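Local structure of glucoamylase (Thermoanaerobacterium thermosaccharolyticum, 1LF6) at residues Y149-A154 / A234-T239; S191-W196 / E243-L248. The protein hydrolyses terminal alpha-1,4-linked glucose units one after another from the non-reducing ends of glucan chains, probably releasing beta-D-glucose. All blocks are in the same frame, centred on the assembly; numbering follows the deposited sequence.

Contact 1 (Y149-A154 / A234-T239); sequences YKLYLA and AEIDLT
Tyr152 lays its ring alongside the side chain of Glu235, both running the same way off the sheet. Ring atom CD2 of Tyr152 touches CB of Glu235 at 3.5 Å, and further out CE2 meets the carboxylate carbon CD, with ring and carboxylate planes 26° apart. Glu235 keeps up with the ring because its CG is anti to the backbone N (chi1 171°) and the chain stays extended beyond it. A water ties the two ends together, 2.7 Å from Tyr152 OH at the ring edge and donating to Glu235 OE1 at 2.8 Å. An alanine in place of Tyr152 would probably leave the Glu235 chain without its flat neighbour and this water without its phenolic partner. Underneath, the backbones are joined by Ile236 N to Leu151 O (2.8 Å, nearly straight at 177°) and by Leu153 N to Ala234 O (2.7 Å). On the opposite face Leu151 CD2 reaches both CB of Ile236 and CD2 of Leu238, each at 4.1 Å. This face, which also bears Leu153 and Ala234, turns to Phe139, Phe244 and Ile246 of the other sheet, as in the two-sheet core of a beta sandwich, here in the N-terminal domain.

Contact 2 (S191-W196 / E243-L248); sequences SSNIGW and EFEIVL
Asn193 OD1 accepts the backbone N-H of Glu245 at 2.7 Å, a straight bond (174°) whose donor stands well above the plane of the amide. The backbone N of Asn193 in turn donates to Glu245 O at 3.1 Å, so this one residue grips both polar backbone atoms of Glu245. Its amide also stacks on the Glu245 carboxylate, the planes only 10° apart although the side chains cross at about a right angle. CG of Asn193 sits between its own backbone N and carbonyl carbon (chi1 70°), on the side of Glu245. Water bound by Asn193 ND2 donates to Glu243 O.

Next to this, Ile194 CD1 packs on CB of Phe244 at 3.7 Å, and Trp196 brings CH2 to within 3.6 Å of CD1 of Ile246. Ser191 and Val247 pair as regular antiparallel strand, Ser191 N giving its hydrogen to Val247 O at 2.8 Å.

Behind these contacts stands the type I turn from Ser192 to Gly195. Ser192 OG donates to Gly195 O at 3.0 Å, while Ser192 CB lies over one face of the Trp196 indole, whose NE1 is held by Glu177 O. Where the strand 186-192 gives out, an asparagine side chain thus takes over the acceptor role of a backbone carbonyl, carrying the bonding along strand 243-251 as far as Glu245.

In the fold
Contact 1 and contact 2 lie in the two facing sheets of the N-terminal beta sandwich, with centres about 11 Å apart, and they meet in the core between them. Ala234 CB rests on Trp196 CE3 at 3.4 Å, and Phe244 CZ reaches Leu151 CD2 at 3.7 Å. Contact 1 is the more buried; contact 2 is only partly so, with Asn193 at the exposed end. Both combine backbone pairing with apolar packing toward the shared core. Their polar parts differ: a water-bridged tyrosine and glutamate in contact 1, in contact 2 a serine-closed turn fastened to the next strand by an asparagine amide. Strands 230-236 and 243-251 follow each other in sequence, so the chain changes sheets between the contacts, away from the probable catalytic residues.

Contact 1 (Y149-A154 / A234-T239)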
loop_
_atom_site.group_PDB
_atom_site.type_symbol
_atom_site.label_atom_id
_atom_site.label_comp_id
_atom_site.label_asym_id
_atom_site.label_seq_id
_atom_site.Cartn_x
_atom_site.Cartn_y
_atom_site.Cartn_z
ATOM N N TYR A 149 -28.571 -25.300 -6.858
ATOM C CA TYR A 149 -28.015 -24.015 -6.462
ATOM C C TYR A 149 -28.156 -22.927 -7.520
ATOM O O TYR A 149 -28.311 -23.204 -8.711
ATOM C CB TYR A 149 -26.532 -24.186 -6.110
ATOM C CG TYR A 149 -26.282 -25.113 -4.942
ATOM C CD1 TYR A 149 -26.555 -24.707 -3.636
ATOM C CD2 TYR A 149 -25.790 -26.403 -5.141
ATOM C CE1 TYR A 149 -26.344 -25.563 -2.556
ATOM C CE2 TYR A 149 -25.577 -27.268 -4.067
ATOM C CZ TYR A 149 -25.854 -26.841 -2.779
ATOM O OH TYR A 149 -25.638 -27.683 -1.711
ATOM N N LYS A 150 -28.112 -21.681 -7.062
ATOM C CA LYS A 150 -28.192 -20.524 -7.945
ATOM C C LYS A 150 -26.960 -19.681 -7.640
ATOM O O LYS A 150 -26.594 -19.508 -6.478
ATOM C CB LYS A 150 -29.458 -19.705 -7.672
ATOM C CG LYS A 150 -30.754 -20.303 -8.207
ATOM C CD LYS A 150 -31.184 -21.530 -7.419
ATOM C CE LYS A 150 -32.550 -22.021 -7.890
ATOM N NZ LYS A 150 -32.939 -23.308 -7.251
ATOM N N LEU A 151 -26.317 -19.162 -8.678
ATOM C CA LEU A 151 -25.125 -18.350 -8.487
ATOM C C LEU A 151 -25.327 -16.952 -9.048
ATOM O O LEU A 151 -25.695 -16.787 -10.212
ATOM C CB LEU A 151 -23.925 -19.012 -9.169
ATOM C CG LEU A 151 -22.582 -18.303 -9.016
ATOM C CD1 LEU A 151 -22.127 -18.350 -7.566
ATOM C CD2 LEU A 151 -21.559 -18.976 -9.916
ATOM N N TYR A 152 -25.085 -15.945 -8.214
ATOM C CA TYR A 152 -25.246 -14.562 -8.640
ATOM C C TYR A 152 -23.967 -13.760 -8.430
ATOM O O TYR A 152 -23.229 -13.980 -7.470
ATOM C CB TYR A 152 -26.404 -13.901 -7.885
ATOM C CG TYR A 152 -27.689 -14.703 -7.902
ATOM C CD1 TYR A 152 -27.912 -15.717 -6.972
ATOM C CD2 TYR A 152 -28.675 -14.460 -8.861
ATOM C CE1 TYR A 152 -29.083 -16.470 -6.994
ATOM C CE2 TYR A 152 -29.850 -15.209 -8.894
ATOM C CZ TYR A 152 -30.046 -16.214 -7.957
ATOM O OH TYR A 152 -31.199 -16.968 -7.989
ATOM N N LEU A 153 -23.720 -12.829 -9.344
ATOM C CA LEU A 153 -22.545 -11.972 -9.294
ATOM C C LEU A 153 -22.992 -10.554 -8.959
ATOM O O LEU A 153 -23.889 -10.013 -9.609
ATOM C CB LEU A 153 -21.831 -11.985 -10.649
ATOM C CG LEU A 153 -20.522 -11.194 -10.769
ATOM C CD1 LEU A 153 -19.486 -11.796 -9.835
ATOM C CD2 LEU A 153 -20.022 -11.229 -12.207
ATOM N N ALA A 154 -22.371 -9.956 -7.946
ATOM C CA ALA A 154 -22.710 -8.595 -7.531
ATOM C C ALA A 154 -21.517 -7.672 -7.728
ATOM O O ALA A 154 -20.503 -7.791 -7.041
ATOM C CB ALA A 154 -23.149 -8.583 -6.073
ATOM N N ALA A 234 -26.138 -9.976 -11.428
ATOM C CA ALA A 234 -26.441 -10.855 -12.544
ATOM C C ALA A 234 -26.386 -12.302 -12.090
ATOM O O ALA A 234 -25.616 -12.656 -11.196
ATOM C CB ALA A 234 -25.449 -10.625 -13.682
ATOM N N GLU A 235 -27.221 -13.133 -12.699
ATOM C CA GLU A 235 -27.247 -14.547 -12.372
ATOM C C GLU A 235 -26.441 -15.302 -13.421
ATOM O O GLU A 235 -26.472 -14.973 -14.608
ATOM C CB GLU A 235 -28.688 -15.066 -12.332
ATOM C CG GLU A 235 -28.809 -16.582 -12.205
ATOM C CD GLU A 235 -30.215 -17.026 -11.839
ATOM O OE1 GLU A 235 -31.181 -16.438 -12.370
ATOM O OE2 GLU A 235 -30.352 -17.966 -11.025
ATOM N N ILE A 236 -25.697 -16.302 -12.966
ATOM C CA ILE A 236 -24.882 -17.109 -13.858
ATOM C C ILE A 236 -25.659 -18.380 -14.186
ATOM O O ILE A 236 -26.107 -19.088 -13.283
ATOM C CB ILE A 236 -23.541 -17.487 -13.186
ATOM C CG1 ILE A 236 -22.818 -16.220 -12.714
ATOM C CG2 ILE A 236 -22.672 -18.270 -14.159
ATOM C CD1 ILE A 236 -22.470 -15.249 -13.824
ATOM N N ASP A 237 -25.827 -18.660 -15.473
ATOM C CA ASP A 237 -26.554 -19.853 -15.901
ATOM C C ASP A 237 -25.656 -21.070 -15.681
ATOM O O ASP A 237 -24.861 -21.429 -16.552
ATOM C CB ASP A 237 -26.920 -19.748 -17.385
ATOM C CG ASP A 237 -27.932 -20.801 -17.814
ATOM O OD1 ASP A 237 -27.858 -21.945 -17.314
ATOM O OD2 ASP A 237 -28.796 -20.486 -18.659
ATOM N N LEU A 238 -25.782 -21.696 -14.516
ATOM C CA LEU A 238 -24.976 -22.862 -14.183
ATOM C C LEU A 238 -25.232 -24.042 -15.114
ATOM O O LEU A 238 -24.297 -24.743 -15.505
ATOM C CB LEU A 238 -25.230 -23.292 -12.736
ATOM C CG LEU A 238 -24.699 -22.365 -11.640
ATOM C CD1 LEU A 238 -25.101 -22.905 -10.273
ATOM C CD2 LEU A 238 -23.183 -22.257 -11.748
ATOM N N THR A 239 -26.493 -24.261 -15.471
ATOM C CA THR A 239 -26.834 -25.368 -16.351
ATOM C C THR A 239 -26.134 -25.228 -17.699
ATOM O O THR A 239 -26.022 -26.197 -18.447
ATOM C CB THR A 239 -28.357 -25.461 -16.579
ATOM O OG1 THR A 239 -28.796 -24.365 -17.389
ATOM C CG2 THR A 239 -29.090 -25.429 -15.243
HETATM O O HOH W 1 -27.403 -19.260 -11.232
HETATM O O HOH W 2 -32.766 -16.249 -10.065
#

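Contact 2 (S191-W196 / E243-L248)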
loop_
_atom_site.group_PDB
_atom_site.type_symbol
_atom_site.label_atom_id
_atom_site.label_comp_id
_atom_site.label_asym_id
_atom_site.label_seq_id
_atom_site.Cartn_x
_atom_site.Cartn_y
_atom_site.Cartn_z
ATOM N N SER A 191 -18.789 -8.059 -18.503
ATOM C CA SER A 191 -19.252 -9.062 -19.458
ATOM C C SER A 191 -18.977 -10.491 -19.009
ATOM O O SER A 191 -18.206 -10.732 -18.078
ATOM C CB SER A 191 -18.603 -8.827 -20.825
ATOM O OG SER A 191 -17.197 -8.988 -20.756
ATOM N N SER A 192 -19.620 -11.438 -19.688
ATOM C CA SER A 192 -19.466 -12.859 -19.392
ATOM C C SER A 192 -19.250 -13.610 -20.704
ATOM O O SER A 192 -19.910 -13.319 -21.701
ATOM C CB SER A 192 -20.722 -13.386 -18.694
ATOM O OG SER A 192 -20.594 -14.759 -18.376
ATOM N N ASN A 193 -18.328 -14.568 -20.708
ATOM C CA ASN A 193 -18.054 -15.333 -21.918
ATOM C C ASN A 193 -19.267 -16.190 -22.288
ATOM O O ASN A 193 -19.448 -16.559 -23.450
ATOM C CB ASN A 193 -16.812 -16.214 -21.729
ATOM C CG ASN A 193 -17.044 -17.363 -20.769
ATOM O OD1 ASN A 193 -17.600 -17.185 -19.687
ATOM N ND2 ASN A 193 -16.606 -18.554 -21.160
ATOM N N ILE A 194 -20.099 -16.488 -21.296
ATOM C CA ILE A 194 -21.300 -17.284 -21.517
ATOM C C ILE A 194 -22.545 -16.425 -21.335
ATOM O O ILE A 194 -23.665 -16.938 -21.320
ATOM C CB ILE A 194 -21.392 -18.465 -20.536
ATOM C CG1 ILE A 194 -21.389 -17.949 -19.098
ATOM C CG2 ILE A 194 -20.248 -19.425 -20.779
ATOM C CD1 ILE A 194 -21.729 -19.010 -18.068
ATOM N N GLY A 195 -22.345 -15.120 -21.189
ATOM C CA GLY A 195 -23.467 -14.215 -21.013
ATOM C C GLY A 195 -24.108 -14.325 -19.640
ATOM O O GLY A 195 -23.555 -14.962 -18.740
ATOM N N TRP A 196 -25.280 -13.713 -19.479
ATOM C CA TRP A 196 -25.988 -13.739 -18.202
ATOM C C TRP A 196 -27.343 -14.424 -18.323
ATOM O O TRP A 196 -27.989 -14.364 -19.369
ATOM C CB TRP A 196 -26.207 -12.315 -17.682
ATOM C CG TRP A 196 -25.015 -11.424 -17.821
ATOM C CD1 TRP A 196 -24.826 -10.443 -18.752
ATOM C CD2 TRP A 196 -23.836 -11.441 -17.012
ATOM N NE1 TRP A 196 -23.604 -9.844 -18.572
ATOM C CE2 TRP A 196 -22.973 -10.438 -17.510
ATOM C CE3 TRP A 196 -23.421 -12.205 -15.914
ATOM C CZ2 TRP A 196 -21.720 -10.180 -16.945
ATOM C CZ3 TRP A 196 -22.174 -11.947 -15.353
ATOM C CH2 TRP A 196 -21.339 -10.942 -15.872
ATOM N N GLU A 243 -18.273 -23.454 -15.144
ATOM C CA GLU A 243 -17.015 -22.717 -15.233
ATOM C C GLU A 243 -17.157 -21.649 -16.313
ATOM O O GLU A 243 -17.567 -21.944 -17.437
ATOM C CB GLU A 243 -15.868 -23.668 -15.575
ATOM C CG GLU A 243 -14.492 -23.015 -15.555
ATOM C CD GLU A 243 -13.367 -24.035 -15.501
ATOM O OE1 GLU A 243 -12.192 -23.621 -15.497
ATOM O OE2 GLU A 243 -13.657 -25.249 -15.461
ATOM N N PHE A 244 -16.803 -20.413 -15.974
ATOM C CA PHE A 244 -16.952 -19.298 -16.903
ATOM C C PHE A 244 -15.914 -18.198 -16.694
ATOM O O PHE A 244 -15.139 -18.231 -15.742
ATOM C CB PHE A 244 -18.345 -18.702 -16.733
ATOM C CG PHE A 244 -18.708 -18.447 -15.297
ATOM C CD1 PHE A 244 -19.094 -19.496 -14.471
ATOM C CD2 PHE A 244 -18.606 -17.169 -14.755
ATOM C CE1 PHE A 244 -19.371 -19.280 -13.121
ATOM C CE2 PHE A 244 -18.881 -16.942 -13.404
ATOM C CZ PHE A 244 -19.263 -17.998 -12.587
ATOM N N GLU A 245 -15.922 -17.213 -17.587
ATOM C CA GLU A 245 -14.983 -16.104 -17.518
ATOM C C GLU A 245 -15.696 -14.758 -17.390
ATOM O O GLU A 245 -16.532 -14.408 -18.227
ATOM C CB GLU A 245 -14.108 -16.082 -18.772
ATOM C CG GLU A 245 -13.393 -17.389 -19.055
ATOM C CD GLU A 245 -12.582 -17.349 -20.341
ATOM O OE1 GLU A 245 -11.974 -18.383 -20.688
ATOM O OE2 GLU A 245 -12.551 -16.287 -21.001
ATOM N N ILE A 246 -15.363 -14.008 -16.343
ATOM C CA ILE A 246 -15.954 -12.692 -16.129
ATOM C C ILE A 246 -14.911 -11.645 -16.503
ATOM O O ILE A 246 -13.760 -11.716 -16.060
ATOM C CB ILE A 246 -16.389 -12.500 -14.651
ATOM C CG1 ILE A 246 -17.510 -13.485 -14.309
ATOM C CG2 ILE A 246 -16.868 -11.065 -14.421
ATOM C CD1 ILE A 246 -18.755 -13.335 -15.178
ATOM N N VAL A 247 -15.306 -10.683 -17.330
ATOM C CA VAL A 247 -14.388 -9.639 -17.760
ATOM C C VAL A 247 -14.917 -8.239 -17.463
ATOM O O VAL A 247 -16.065 -7.920 -17.768
ATOM C CB VAL A 247 -14.089 -9.742 -19.279
ATOM C CG1 VAL A 247 -13.138 -8.630 -19.705
ATOM C CG2 VAL A 247 -13.489 -11.103 -19.599
ATOM N N LEU A 248 -14.063 -7.413 -16.860
ATOM C CA LEU A 248 -14.412 -6.035 -16.540
ATOM C C LEU A 248 -13.436 -5.128 -17.273
ATOM O O LEU A 248 -12.228 -5.152 -17.012
ATOM C CB LEU A 248 -14.316 -5.786 -15.035
ATOM C CG LEU A 248 -14.550 -4.340 -14.581
ATOM C CD1 LEU A 248 -15.988 -3.928 -14.854
ATOM C CD2 LEU A 248 -14.232 -4.223 -13.091
HETATM O O HOH W 3 -16.418 -21.107 -19.494
#